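Local coordinates for protein epoxide hydrolase (Aspergillus niger, PDB 3G02) that probably hydrolyses epoxides to vicinal diols, in an enantioselective variant generated by directed evolution, at residues V110-L115 and L141-V146; P119-E124 and V299-L304; G186-G191 and C209-L214. The protein carries 9 engineered substitutions. All coordinates share one frame; numbering follows the deposited sequence. Where two conformers were deposited one is given.

Contact 1. Residues V110-L115 and L141-V146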
ATOM      1  N   VAL A 110      36.832  16.915 -12.013  1.00 17.94           N
ATOM      2  CA  VAL A 110      35.621  17.450 -11.392  1.00 16.95           C
ATOM      3  C   VAL A 110      34.937  16.370 -10.549  1.00 16.03           C
ATOM      4  O   VAL A 110      34.565  15.319 -11.073  1.00 16.08           O
ATOM      5  CB  VAL A 110      34.612  17.985 -12.443  1.00 17.00           C
ATOM      6  CG1 VAL A 110      33.434  18.668 -11.754  1.00 17.09           C
ATOM      7  CG2 VAL A 110      35.290  18.939 -13.420  1.00 17.41           C
ATOM      8  N   PRO A 111      34.772  16.617  -9.236  1.00 14.89           N
ATOM      9  CA  PRO A 111      34.066  15.645  -8.397  1.00 14.31           C
ATOM     10  C   PRO A 111      32.554  15.683  -8.608  1.00 13.51           C
ATOM     11  O   PRO A 111      31.937  16.743  -8.509  1.00 13.45           O
ATOM     12  CB  PRO A 111      34.396  16.102  -6.972  1.00 14.24           C
ATOM     13  CG  PRO A 111      35.482  17.166  -7.124  1.00 14.50           C
ATOM     14  CD  PRO A 111      35.243  17.772  -8.450  1.00 15.15           C
ATOM     15  N   ILE A 112      31.971  14.524  -8.909  1.00 12.77           N
ATOM     16  CA  ILE A 112      30.523  14.410  -9.075  1.00 12.22           C
ATOM     17  C   ILE A 112      30.017  13.244  -8.234  1.00 11.52           C
ATOM     18  O   ILE A 112      30.593  12.159  -8.267  1.00 11.99           O
ATOM     19  CB  ILE A 112      30.107  14.180 -10.562  1.00 12.22           C
ATOM     20  CG1 ILE A 112      30.763  15.204 -11.496  1.00 12.53           C
ATOM     21  CG2 ILE A 112      28.582  14.245 -10.714  1.00 12.83           C
ATOM     22  CD1 ILE A 112      30.626  14.862 -12.976  1.00 12.28           C
ATOM     23  N   ALA A 113      28.948  13.484  -7.475  1.00 11.00           N
ATOM     24  CA  ALA A 113      28.210  12.391  -6.836  1.00 10.23           C
ATOM     25  C   ALA A 113      26.881  12.227  -7.552  1.00  9.92           C
ATOM     26  O   ALA A 113      26.184  13.205  -7.809  1.00  9.82           O
ATOM     27  CB  ALA A 113      27.986  12.663  -5.350  1.00 10.58           C
ATOM     28  N   LEU A 114      26.551  10.981  -7.872  1.00  9.47           N
ATOM     29  CA  LEU A 114      25.323  10.665  -8.594  1.00  9.27           C
ATOM     30  C   LEU A 114      24.407   9.899  -7.651  1.00  8.97           C
ATOM     31  O   LEU A 114      24.809   8.886  -7.078  1.00  8.56           O
ATOM     32  CB  LEU A 114      25.629   9.856  -9.864  1.00  9.76           C
ATOM     33  CG  LEU A 114      26.584  10.539 -10.861  1.00 10.60           C
ATOM     34  CD1 LEU A 114      28.020  10.081 -10.651  1.00 11.54           C
ATOM     35  CD2 LEU A 114      26.161  10.280 -12.299  1.00 11.39           C
ATOM     36  N   LEU A 115      23.186  10.403  -7.500  1.00  8.49           N
ATOM     37  CA  LEU A 115      22.291   9.969  -6.429  1.00  8.36           C
ATOM     38  C   LEU A 115      21.049   9.245  -6.920  1.00  7.96           C
ATOM     39  O   LEU A 115      20.240   9.809  -7.664  1.00  7.89           O
ATOM     40  CB  LEU A 115      21.872  11.157  -5.559  1.00  8.41           C
ATOM     41  CG  LEU A 115      22.972  12.059  -4.990  1.00  8.65           C
ATOM     42  CD1 LEU A 115      22.339  13.107  -4.090  1.00  9.10           C
ATOM     43  CD2 LEU A 115      24.013  11.256  -4.222  1.00  9.14           C
ATOM     44  N   LEU A 141      40.428  10.494 -17.432  0.50 15.52           N
ATOM     45  CA  LEU A 141      39.083  10.699 -16.897  0.50 15.25           C
ATOM     46  C   LEU A 141      38.935  12.120 -16.347  0.50 15.23           C
ATOM     47  O   LEU A 141      39.679  12.513 -15.447  0.50 15.28           O
ATOM     48  CB  LEU A 141      38.777   9.656 -15.813  0.50 15.14           C
ATOM     49  CG  LEU A 141      37.334   9.498 -15.313  0.50 14.55           C
ATOM     50  CD1 LEU A 141      36.416   8.929 -16.396  0.50 13.80           C
ATOM     51  CD2 LEU A 141      37.317   8.602 -14.086  0.50 14.95           C
ATOM     52  N   PRO A 142      37.989  12.901 -16.904  1.00 15.15           N
ATOM     53  CA  PRO A 142      37.831  14.306 -16.511  1.00 14.90           C
ATOM     54  C   PRO A 142      37.096  14.517 -15.190  1.00 14.72           C
ATOM     55  O   PRO A 142      37.137  15.617 -14.640  1.00 14.72           O
ATOM     56  CB  PRO A 142      37.028  14.903 -17.667  1.00 15.05           C
ATOM     57  CG  PRO A 142      36.214  13.768 -18.174  1.00 15.05           C
ATOM     58  CD  PRO A 142      37.018  12.520 -17.952  1.00 15.03           C
ATOM     59  N   PHE A 143      36.412  13.481 -14.710  1.00 14.20           N
ATOM     60  CA  PHE A 143      35.600  13.594 -13.502  1.00 13.92           C
ATOM     61  C   PHE A 143      35.976  12.529 -12.487  1.00 13.65           C
ATOM     62  O   PHE A 143      36.516  11.481 -12.841  1.00 14.13           O
ATOM     63  CB  PHE A 143      34.104  13.420 -13.823  1.00 13.89           C
ATOM     64  CG  PHE A 143      33.618  14.210 -15.010  1.00 13.73           C
ATOM     65  CD1 PHE A 143      33.962  15.549 -15.182  1.00 13.48           C
ATOM     66  CD2 PHE A 143      32.762  13.619 -15.936  1.00 14.13           C
ATOM     67  CE1 PHE A 143      33.494  16.276 -16.279  1.00 14.12           C
ATOM     68  CE2 PHE A 143      32.284  14.338 -17.027  1.00 14.68           C
ATOM     69  CZ  PHE A 143      32.651  15.674 -17.199  1.00 14.27           C
ATOM     70  N   HIS A 144      35.696  12.808 -11.216  1.00 13.20           N
ATOM     71  CA  HIS A 144      35.582  11.753 -10.218  1.00 13.09           C
ATOM     72  C   HIS A 144      34.103  11.412 -10.166  1.00 12.64           C
ATOM     73  O   HIS A 144      33.269  12.310 -10.042  1.00 12.96           O
ATOM     74  CB  HIS A 144      36.035  12.231  -8.838  1.00 13.36           C
ATOM     75  CG  HIS A 144      37.497  12.546  -8.747  1.00 13.85           C
ATOM     76  ND1 HIS A 144      38.476  11.587  -8.887  1.00 14.69           N
ATOM     77  CD2 HIS A 144      38.140  13.710  -8.492  1.00 15.47           C
ATOM     78  CE1 HIS A 144      39.663  12.152  -8.744  1.00 15.73           C
ATOM     79  NE2 HIS A 144      39.485  13.437  -8.498  1.00 15.20           N
ATOM     80  N   LEU A 145      33.782  10.128 -10.282  1.00 12.09           N
ATOM     81  CA  LEU A 145      32.386   9.697 -10.275  1.00 11.80           C
ATOM     82  C   LEU A 145      32.122   8.848  -9.043  1.00 11.03           C
ATOM     83  O   LEU A 145      32.585   7.711  -8.951  1.00 11.44           O
ATOM     84  CB  LEU A 145      32.044   8.949 -11.567  1.00 11.82           C
ATOM     85  CG  LEU A 145      32.261   9.773 -12.842  1.00 12.81           C
ATOM     86  CD1 LEU A 145      32.520   8.864 -14.026  1.00 14.21           C
ATOM     87  CD2 LEU A 145      31.106  10.728 -13.103  1.00 13.71           C
ATOM     88  N   VAL A 146      31.394   9.430  -8.092  1.00 10.58           N
ATOM     89  CA  VAL A 146      31.067   8.769  -6.833  1.00 10.10           C
ATOM     90  C   VAL A 146      29.578   8.431  -6.826  1.00  9.57           C
ATOM     91  O   VAL A 146      28.738   9.305  -7.047  1.00  9.40           O
ATOM     92  CB  VAL A 146      31.402   9.675  -5.620  1.00  9.94           C
ATOM     93  CG1 VAL A 146      31.129   8.952  -4.299  1.00 10.05           C
ATOM     94  CG2 VAL A 146      32.861  10.147  -5.677  1.00 11.14           C
TER

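Contact 2. Residues P119-E124 and V299-L304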
ATOM      1  N   PRO A 119      12.749   2.615  -6.328  1.00  6.45           N
ATOM      2  CA  PRO A 119      13.375   1.417  -5.776  1.00  6.76           C
ATOM      3  C   PRO A 119      14.717   1.115  -6.422  1.00  7.08           C
ATOM      4  O   PRO A 119      15.034  -0.048  -6.698  1.00  7.89           O
ATOM      5  CB  PRO A 119      12.369   0.329  -6.136  1.00  6.33           C
ATOM      6  CG  PRO A 119      11.861   0.756  -7.493  1.00  6.37           C
ATOM      7  CD  PRO A 119      11.915   2.283  -7.504  1.00  6.55           C
ATOM      8  N   GLY A 120      15.502   2.160  -6.648  1.00  7.25           N
ATOM      9  CA  GLY A 120      16.813   2.012  -7.252  1.00  7.37           C
ATOM     10  C   GLY A 120      17.946   1.798  -6.269  1.00  7.47           C
ATOM     11  O   GLY A 120      17.738   1.450  -5.100  1.00  6.96           O
ATOM     12  N   SER A 121      19.163   2.008  -6.761  1.00  7.19           N
ATOM     13  CA  SER A 121      20.372   1.786  -5.978  1.00  7.87           C
ATOM     14  C   SER A 121      21.572   2.261  -6.783  1.00  7.85           C
ATOM     15  O   SER A 121      21.438   2.690  -7.930  1.00  8.16           O
ATOM     16  CB  SER A 121      20.545   0.301  -5.655  1.00  7.63           C
ATOM     17  OG  SER A 121      20.878  -0.417  -6.830  1.00  8.96           O
ATOM     18  N   PHE A 122      22.751   2.126  -6.190  1.00  8.17           N
ATOM     19  CA  PHE A 122      24.001   2.482  -6.856  1.00  7.93           C
ATOM     20  C   PHE A 122      24.187   1.784  -8.211  1.00  8.18           C
ATOM     21  O   PHE A 122      24.819   2.337  -9.123  1.00  8.18           O
ATOM     22  CB  PHE A 122      25.200   2.198  -5.934  1.00  8.09           C
ATOM     23  CG  PHE A 122      25.524   0.735  -5.775  1.00  7.91           C
ATOM     24  CD1 PHE A 122      24.774  -0.072  -4.923  1.00  8.56           C
ATOM     25  CD2 PHE A 122      26.587   0.163  -6.473  1.00  8.70           C
ATOM     26  CE1 PHE A 122      25.071  -1.420  -4.780  1.00  7.79           C
ATOM     27  CE2 PHE A 122      26.893  -1.185  -6.337  1.00  8.96           C
ATOM     28  CZ  PHE A 122      26.138  -1.982  -5.487  1.00  8.96           C
ATOM     29  N   VAL A 123      23.601   0.595  -8.330  0.50  8.16           N
ATOM     30  CA  VAL A 123      23.724  -0.244  -9.521  0.50  8.12           C
ATOM     31  C   VAL A 123      23.146   0.451 -10.754  0.50  8.46           C
ATOM     32  O   VAL A 123      23.625   0.253 -11.869  0.50  8.76           O
ATOM     33  CB  VAL A 123      23.035  -1.614  -9.306  0.50  7.85           C
ATOM     34  CG1 VAL A 123      23.256  -2.540 -10.502  0.50  7.86           C
ATOM     35  CG2 VAL A 123      23.556  -2.271  -8.039  0.50  7.85           C
ATOM     36  N   GLU A 124      22.127   1.277 -10.549  0.50  8.60           N
ATOM     37  CA  GLU A 124      21.512   2.001 -11.656  0.50  8.92           C
ATOM     38  C   GLU A 124      22.506   2.822 -12.467  0.50  8.82           C
ATOM     39  O   GLU A 124      22.253   3.125 -13.636  0.50  8.35           O
ATOM     40  CB  GLU A 124      20.409   2.912 -11.147  0.50  9.18           C
ATOM     41  CG  GLU A 124      19.213   2.172 -10.630  0.50 10.58           C
ATOM     42  CD  GLU A 124      18.117   3.107 -10.181  0.50 11.71           C
ATOM     43  OE1 GLU A 124      18.425   4.113  -9.509  0.50 13.03           O
ATOM     44  OE2 GLU A 124      16.944   2.831 -10.497  0.50 12.45           O
ATOM     45  N   VAL A 299      15.454  -6.734  -7.497  1.00  7.73           N
ATOM     46  CA  VAL A 299      14.633  -7.219  -6.392  1.00  7.65           C
ATOM     47  C   VAL A 299      15.442  -8.129  -5.459  1.00  7.68           C
ATOM     48  O   VAL A 299      15.351  -8.002  -4.237  1.00  8.03           O
ATOM     49  CB  VAL A 299      13.334  -7.904  -6.895  1.00  7.72           C
ATOM     50  CG1 VAL A 299      12.581  -8.568  -5.756  1.00  7.29           C
ATOM     51  CG2 VAL A 299      12.426  -6.881  -7.585  1.00  8.17           C
ATOM     52  N   SER A 300      16.247  -9.023  -6.033  1.00  7.72           N
ATOM     53  CA  SER A 300      17.111  -9.892  -5.229  1.00  7.70           C
ATOM     54  C   SER A 300      18.102  -9.076  -4.407  1.00  7.58           C
ATOM     55  O   SER A 300      18.331  -9.375  -3.240  1.00  7.69           O
ATOM     56  CB  SER A 300      17.861 -10.895  -6.110  1.00  7.50           C
ATOM     57  OG  SER A 300      16.950 -11.757  -6.770  1.00  8.31           O
ATOM     58  N   LEU A 301      18.670  -8.036  -5.017  1.00  7.81           N
ATOM     59  CA  LEU A 301      19.579  -7.129  -4.325  1.00  8.13           C
ATOM     60  C   LEU A 301      18.902  -6.487  -3.114  1.00  7.76           C
ATOM     61  O   LEU A 301      19.467  -6.468  -2.021  1.00  8.11           O
ATOM     62  CB  LEU A 301      20.094  -6.060  -5.292  1.00  8.23           C
ATOM     63  CG  LEU A 301      20.952  -4.922  -4.733  1.00  9.10           C
ATOM     64  CD1 LEU A 301      22.250  -5.435  -4.099  1.00 10.23           C
ATOM     65  CD2 LEU A 301      21.234  -3.908  -5.833  1.00  8.99           C
ATOM     66  N   TYR A 302      17.688  -5.975  -3.313  1.00  7.48           N
ATOM     67  CA  TYR A 302      16.908  -5.424  -2.202  1.00  7.31           C
ATOM     68  C   TYR A 302      16.615  -6.473  -1.131  1.00  7.44           C
ATOM     69  O   TYR A 302      16.727  -6.196   0.070  1.00  7.44           O
ATOM     70  CB  TYR A 302      15.593  -4.831  -2.712  1.00  7.38           C
ATOM     71  CG  TYR A 302      15.627  -3.341  -2.952  1.00  7.10           C
ATOM     72  CD1 TYR A 302      16.635  -2.754  -3.723  1.00  8.11           C
ATOM     73  CD2 TYR A 302      14.635  -2.512  -2.426  1.00  7.76           C
ATOM     74  CE1 TYR A 302      16.662  -1.382  -3.949  1.00  8.04           C
ATOM     75  CE2 TYR A 302      14.650  -1.143  -2.652  1.00  7.54           C
ATOM     76  CZ  TYR A 302      15.663  -0.584  -3.416  1.00  6.54           C
ATOM     77  OH  TYR A 302      15.671   0.770  -3.632  1.00  6.52           O
ATOM     78  N   TRP A 303      16.245  -7.676  -1.565  1.00  7.58           N
ATOM     79  CA  TRP A 303      15.894  -8.748  -0.633  1.00  8.30           C
ATOM     80  C   TRP A 303      17.074  -9.124   0.258  1.00  8.51           C
ATOM     81  O   TRP A 303      16.954  -9.175   1.491  1.00  8.69           O
ATOM     82  CB  TRP A 303      15.406  -9.991  -1.381  1.00  8.51           C
ATOM     83  CG  TRP A 303      15.140 -11.139  -0.448  1.00  8.66           C
ATOM     84  CD1 TRP A 303      15.982 -12.181  -0.167  1.00  9.59           C
ATOM     85  CD2 TRP A 303      13.967 -11.347   0.347  1.00  8.25           C
ATOM     86  NE1 TRP A 303      15.402 -13.026   0.748  1.00 10.07           N
ATOM     87  CE2 TRP A 303      14.164 -12.540   1.081  1.00  9.01           C
ATOM     88  CE3 TRP A 303      12.766 -10.640   0.513  1.00  8.89           C
ATOM     89  CZ2 TRP A 303      13.202 -13.047   1.959  1.00  9.45           C
ATOM     90  CZ3 TRP A 303      11.811 -11.143   1.393  1.00  9.00           C
ATOM     91  CH2 TRP A 303      12.036 -12.336   2.103  1.00  9.29           C
ATOM     92  N   LEU A 304      18.212  -9.358  -0.385  1.00  8.69           N
ATOM     93  CA  LEU A 304      19.405  -9.862   0.293  1.00  8.93           C
ATOM     94  C   LEU A 304      20.073  -8.846   1.217  1.00  9.33           C
ATOM     95  O   LEU A 304      20.914  -9.211   2.038  1.00 10.12           O
ATOM     96  CB  LEU A 304      20.405 -10.402  -0.735  1.00  8.84           C
ATOM     97  CG  LEU A 304      19.932 -11.618  -1.538  1.00  8.92           C
ATOM     98  CD1 LEU A 304      20.787 -11.822  -2.783  1.00 10.03           C
ATOM     99  CD2 LEU A 304      19.936 -12.875  -0.663  1.00  8.76           C
TER

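Contact 3. Residues G186-G191 and C209-L214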
ATOM      1  N   GLY A 186      34.832  21.723  -3.618  1.00 17.48           N
ATOM      2  CA  GLY A 186      33.710  21.782  -4.543  1.00 16.57           C
ATOM      3  C   GLY A 186      33.371  20.469  -5.212  1.00 15.93           C
ATOM      4  O   GLY A 186      34.256  19.703  -5.590  1.00 16.17           O
ATOM      5  N   TYR A 187      32.073  20.217  -5.351  1.00 15.10           N
ATOM      6  CA  TYR A 187      31.588  19.059  -6.098  1.00 14.58           C
ATOM      7  C   TYR A 187      30.261  19.382  -6.770  1.00 14.10           C
ATOM      8  O   TYR A 187      29.599  20.362  -6.422  1.00 14.32           O
ATOM      9  CB  TYR A 187      31.454  17.821  -5.198  1.00 14.35           C
ATOM     10  CG  TYR A 187      30.507  17.990  -4.028  1.00 14.50           C
ATOM     11  CD1 TYR A 187      29.129  17.814  -4.185  1.00 13.48           C
ATOM     12  CD2 TYR A 187      30.987  18.315  -2.764  1.00 14.03           C
ATOM     13  CE1 TYR A 187      28.257  17.971  -3.111  1.00 13.77           C
ATOM     14  CE2 TYR A 187      30.124  18.464  -1.682  1.00 14.22           C
ATOM     15  CZ  TYR A 187      28.763  18.294  -1.866  1.00 14.23           C
ATOM     16  OH  TYR A 187      27.908  18.447  -0.801  1.00 14.21           O
ATOM     17  N   ILE A 188      29.886  18.542  -7.734  1.00 13.74           N
ATOM     18  CA  ILE A 188      28.610  18.654  -8.427  1.00 13.55           C
ATOM     19  C   ILE A 188      27.748  17.449  -8.055  1.00 12.77           C
ATOM     20  O   ILE A 188      28.269  16.357  -7.818  1.00 12.81           O
ATOM     21  CB  ILE A 188      28.809  18.731  -9.963  1.00 13.29           C
ATOM     22  CG1 ILE A 188      29.586  20.003 -10.326  1.00 13.92           C
ATOM     23  CG2 ILE A 188      27.469  18.695 -10.703  1.00 13.85           C
ATOM     24  CD1 ILE A 188      29.987  20.090 -11.781  1.00 14.31           C
ATOM     25  N   ILE A 189      26.438  17.671  -7.987  1.00 12.50           N
ATOM     26  CA  ILE A 189      25.474  16.597  -7.746  1.00 12.43           C
ATOM     27  C   ILE A 189      24.649  16.331  -8.997  1.00 11.95           C
ATOM     28  O   ILE A 189      24.144  17.262  -9.621  1.00 12.29           O
ATOM     29  CB  ILE A 189      24.523  16.936  -6.568  1.00 12.43           C
ATOM     30  CG1 ILE A 189      25.301  17.041  -5.251  1.00 13.00           C
ATOM     31  CG2 ILE A 189      23.385  15.904  -6.453  1.00 12.61           C
ATOM     32  CD1 ILE A 189      26.016  15.757  -4.824  1.00 13.15           C
ATOM     33  N   GLN A 190      24.532  15.052  -9.353  1.00 11.51           N
ATOM     34  CA  GLN A 190      23.561  14.589 -10.332  1.00 11.00           C
ATOM     35  C   GLN A 190      22.550  13.778  -9.531  1.00 10.51           C
ATOM     36  O   GLN A 190      22.936  12.936  -8.727  1.00 10.38           O
ATOM     37  CB  GLN A 190      24.231  13.698 -11.383  1.00 10.97           C
ATOM     38  CG  GLN A 190      23.489  13.606 -12.721  1.00 11.15           C
ATOM     39  CD  GLN A 190      22.146  12.905 -12.622  1.00 11.19           C
ATOM     40  OE1 GLN A 190      21.111  13.456 -13.007  1.00 12.01           O
ATOM     41  NE2 GLN A 190      22.157  11.683 -12.108  1.00 10.14           N
ATOM     42  N   GLY A 191      21.267  14.061  -9.720  1.00  9.86           N
ATOM     43  CA  GLY A 191      20.232  13.357  -8.969  1.00  9.55           C
ATOM     44  C   GLY A 191      18.972  13.065  -9.751  1.00  9.01           C
ATOM     45  O   GLY A 191      18.603  13.801 -10.669  1.00  9.26           O
ATOM     46  N   CYS A 209      28.776  22.055  -2.319  1.00 15.67           N
ATOM     47  CA  CYS A 209      28.014  21.744  -3.526  1.00 15.53           C
ATOM     48  C   CYS A 209      27.963  22.981  -4.412  1.00 15.49           C
ATOM     49  O   CYS A 209      27.399  24.000  -4.019  1.00 15.73           O
ATOM     50  CB  CYS A 209      26.601  21.281  -3.171  1.00 15.39           C
ATOM     51  SG  CYS A 209      25.593  20.893  -4.619  1.00 15.26           S
ATOM     52  N   LYS A 210      28.545  22.888  -5.607  1.00 15.36           N
ATOM     53  CA  LYS A 210      28.698  24.061  -6.478  1.00 15.59           C
ATOM     54  C   LYS A 210      27.680  24.139  -7.618  1.00 15.23           C
ATOM     55  O   LYS A 210      27.421  25.220  -8.152  1.00 15.67           O
ATOM     56  CB  LYS A 210      30.123  24.134  -7.044  1.00 15.82           C
ATOM     57  CG  LYS A 210      31.235  24.114  -5.999  1.00 17.09           C
ATOM     58  CD  LYS A 210      31.220  25.352  -5.110  1.00 18.77           C
ATOM     59  CE  LYS A 210      32.301  25.266  -4.048  1.00 20.27           C
ATOM     60  NZ  LYS A 210      32.290  26.447  -3.138  1.00 21.98           N
ATOM     61  N   ALA A 211      27.114  22.991  -7.986  1.00 14.87           N
ATOM     62  CA  ALA A 211      26.140  22.908  -9.071  1.00 14.05           C
ATOM     63  C   ALA A 211      25.310  21.637  -8.937  1.00 13.41           C
ATOM     64  O   ALA A 211      25.763  20.654  -8.345  1.00 13.57           O
ATOM     65  CB  ALA A 211      26.841  22.946 -10.435  1.00 14.21           C
ATOM     66  N   VAL A 212      24.098  21.678  -9.485  1.00 12.91           N
ATOM     67  CA  VAL A 212      23.172  20.545  -9.407  1.00 12.55           C
ATOM     68  C   VAL A 212      22.552  20.251 -10.773  1.00 12.16           C
ATOM     69  O   VAL A 212      21.989  21.139 -11.410  1.00 12.24           O
ATOM     70  CB  VAL A 212      22.039  20.795  -8.368  1.00 12.78           C
ATOM     71  CG1 VAL A 212      21.122  19.583  -8.257  1.00 13.61           C
ATOM     72  CG2 VAL A 212      22.618  21.110  -7.000  1.00 13.02           C
ATOM     73  N   HIS A 213      22.663  18.996 -11.209  1.00 11.82           N
ATOM     74  CA  HIS A 213      21.947  18.517 -12.385  1.00 11.70           C
ATOM     75  C   HIS A 213      20.926  17.471 -11.950  1.00 11.24           C
ATOM     76  O   HIS A 213      21.269  16.522 -11.235  1.00 11.25           O
ATOM     77  CB  HIS A 213      22.898  17.917 -13.421  1.00 11.70           C
ATOM     78  CG  HIS A 213      22.194  17.318 -14.598  1.00 12.07           C
ATOM     79  ND1 HIS A 213      21.676  16.039 -14.584  1.00 13.14           N
ATOM     80  CD2 HIS A 213      21.914  17.823 -15.822  1.00 12.20           C
ATOM     81  CE1 HIS A 213      21.107  15.784 -15.748  1.00 12.91           C
ATOM     82  NE2 HIS A 213      21.238  16.850 -16.518  1.00 12.94           N
ATOM     83  N   LEU A 214      19.681  17.652 -12.386  1.00 11.07           N
ATOM     84  CA  LEU A 214      18.590  16.729 -12.057  1.00 10.84           C
ATOM     85  C   LEU A 214      17.927  16.159 -13.302  1.00 10.86           C
ATOM     86  O   LEU A 214      17.874  16.812 -14.342  1.00 10.85           O
ATOM     87  CB  LEU A 214      17.523  17.435 -11.215  1.00 11.11           C
ATOM     88  CG  LEU A 214      17.933  18.165  -9.934  1.00 11.10           C
ATOM     89  CD1 LEU A 214      16.697  18.773  -9.279  1.00 12.79           C
ATOM     90  CD2 LEU A 214      18.660  17.241  -8.969  1.00 12.23           C
TER

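Contact 1. Residues V110-L115 and L141-V146
The side chain of Ile112 lies alongside that of Phe143, two residues before its bridge partner Leu145, on the same face of two parallel strands. Its CB stands 3.7 Å and its CG1 4.1 Å from His144 O. Because CG1 is anti to the carbonyl carbon (chi1 -50°), that branch turns toward the other strand, and the extended second torsion (chi2 168°) sends CD1 out over the Phe143 ring. There CD1 sits 3.6 Å above the ring plane, displaced toward the rim, a CH-pi contact. The same methyl comes within 4.2 Å of Leu145 CD2. Pro142 CG occupies the opposite face, over the ring centre, so the phenyl is held between a methyl and a proline ring, while Val110 CB approaches obliquely, 3.7 Å from CD1 of Phe143. Strands 110-115 and 143-148, joined through helix 126-135, form a beta-alpha-beta crossover of the alpha/beta hydrolase sheet. Five backbone hydrogen bonds pair them, from Val110 N to Pro142 O at one end to Leu114 N to Val146 O (2.9 Å) at the other. Val146 N meets Ile112 O nearly along the C=O axis, whereas His144 N lies 47° out of the Val110 carbonyl plane, 2.8 Å from Val110 O. Val393 of helix 382-396 packs on Val110, Ile112 and Phe143. Leu114 crosses Leu145 obliquely, its CD1 4.0 Å from Leu145 CD2.

Contact 2. Residues P119-E124 and V299-L304
The loop after strand 110-115 carries the HGXP motif of epoxide hydrolases, which ends at Pro119 with a cis peptide bond before it, and here that loop meets helix 292-304. Tyr302 makes the polar link. Its hydroxyl donates to Gly120 O at 2.6 Å, in the carbonyl plane on a lone pair, with Gly120 O near the plane of the phenol ring, at its edge. Tyr302 OH also lies 3.0 Å from Pro119 C, against the Pro119-Gly120 peptide, whose O and N are poorly angled for bonding to it. Tyr302 sits with chi1 at -96°, away from a staggered value, consistent with the hydroxyl being held at the loop. One residue earlier, Leu301, with CG anti to the backbone N, points CD2 at the loop. That methyl meets Val123 CG2 tip to tip at 3.6 Å and Ser121 OG at the same distance. Ser121 holds OG between its own N and carbonyl carbon (chi1 70°), where it accepts from Val123 N at 3.3 Å, an ST turn leading into the 3-10 segment 122-124. Phe78 and Leu82 of helix 75-82 also pack on Val123, and Ile278 of helix 271-284 touches both Pro119 and Tyr302. Helix 292-304 probably belongs to the lid inserted after strand 209-214, and it rests on an HGXP loop whose backbone in relatives helps form the oxyanion hole of alpha/beta-hydrolase-fold epoxide hydrolases.

Contact 3. Residues G186-G191 and C209-L214
Strands 187-191 and 209-214 run parallel, their short axes 14° apart, joined by four backbone hydrogen bonds, the straightest from Lys210 N to Tyr187 O at 2.9 Å. Pairing shifts by one residue between Tyr187-Cys209 and Ile189-Val212, so the second strand fits in an extra residue; close to this shift, the buried Ala211 N has no partner in the model. Past it the bonding is regular, with His213 N 2.8 Å from Ile189 O, nearly along the C=O axis. Tyr187 CG takes the crowded position between backbone N and carbonyl carbon (chi1 59°), which swings the ring across to Cys209. Cys209 CA lies over one ring face, 4.0 Å from the centroid, and Cys209 CB is 3.7 Å from Tyr187 CE1. Cys209 SG continues to Ile189 CG1 at 3.9 Å, while the phenol OH is anchored by Asp175. Away from the tyrosine side, Gln190 and His213 lie side by side. The Gln190 chain bends at chi2, putting OE1 in the imidazole plane, where ND1 donates to it at 3.1 Å with the amide and ring planes 55° apart. Asn215 ND2 also reaches Gln190 OE1, and His213 NE2 bonds Ser344 OG, so both ring nitrogens are engaged and the ring rotation is fixed. Strand 187-191 ends at Gly191, where the chain enters the GxDxG turn with the predicted nucleophile Asp193 before helix 194-205, a strand-turn-helix consistent with the nucleophile elbow of the alpha/beta hydrolase fold.

Overall arrangement
Contacts 1 and 3 share one sheet, their centres about 10 Å apart: between neighbouring strands 110-115 and 187-191, Pro111 O with Ile188 N and Leu115 N with Gln190 O form probable hydrogen bonds, each 2.8 Å. Contact 2, whose loop follows strand 110-115, lies about 21 Å from contact 1 and 24 Å from contact 3, centre to centre, and brings in a helix from between strands 209-214 and 340-345. The predicted catalytic Asp193 and His375 have side chains about 6 Å from that of Pro119 in contact 2, and about 8 and 10 Å from Gly191 in contact 3. Formic acid, probably from the crystallisation liquor, lies about 5 Å from the Pro119 and 4 Å from the Leu214 side chain.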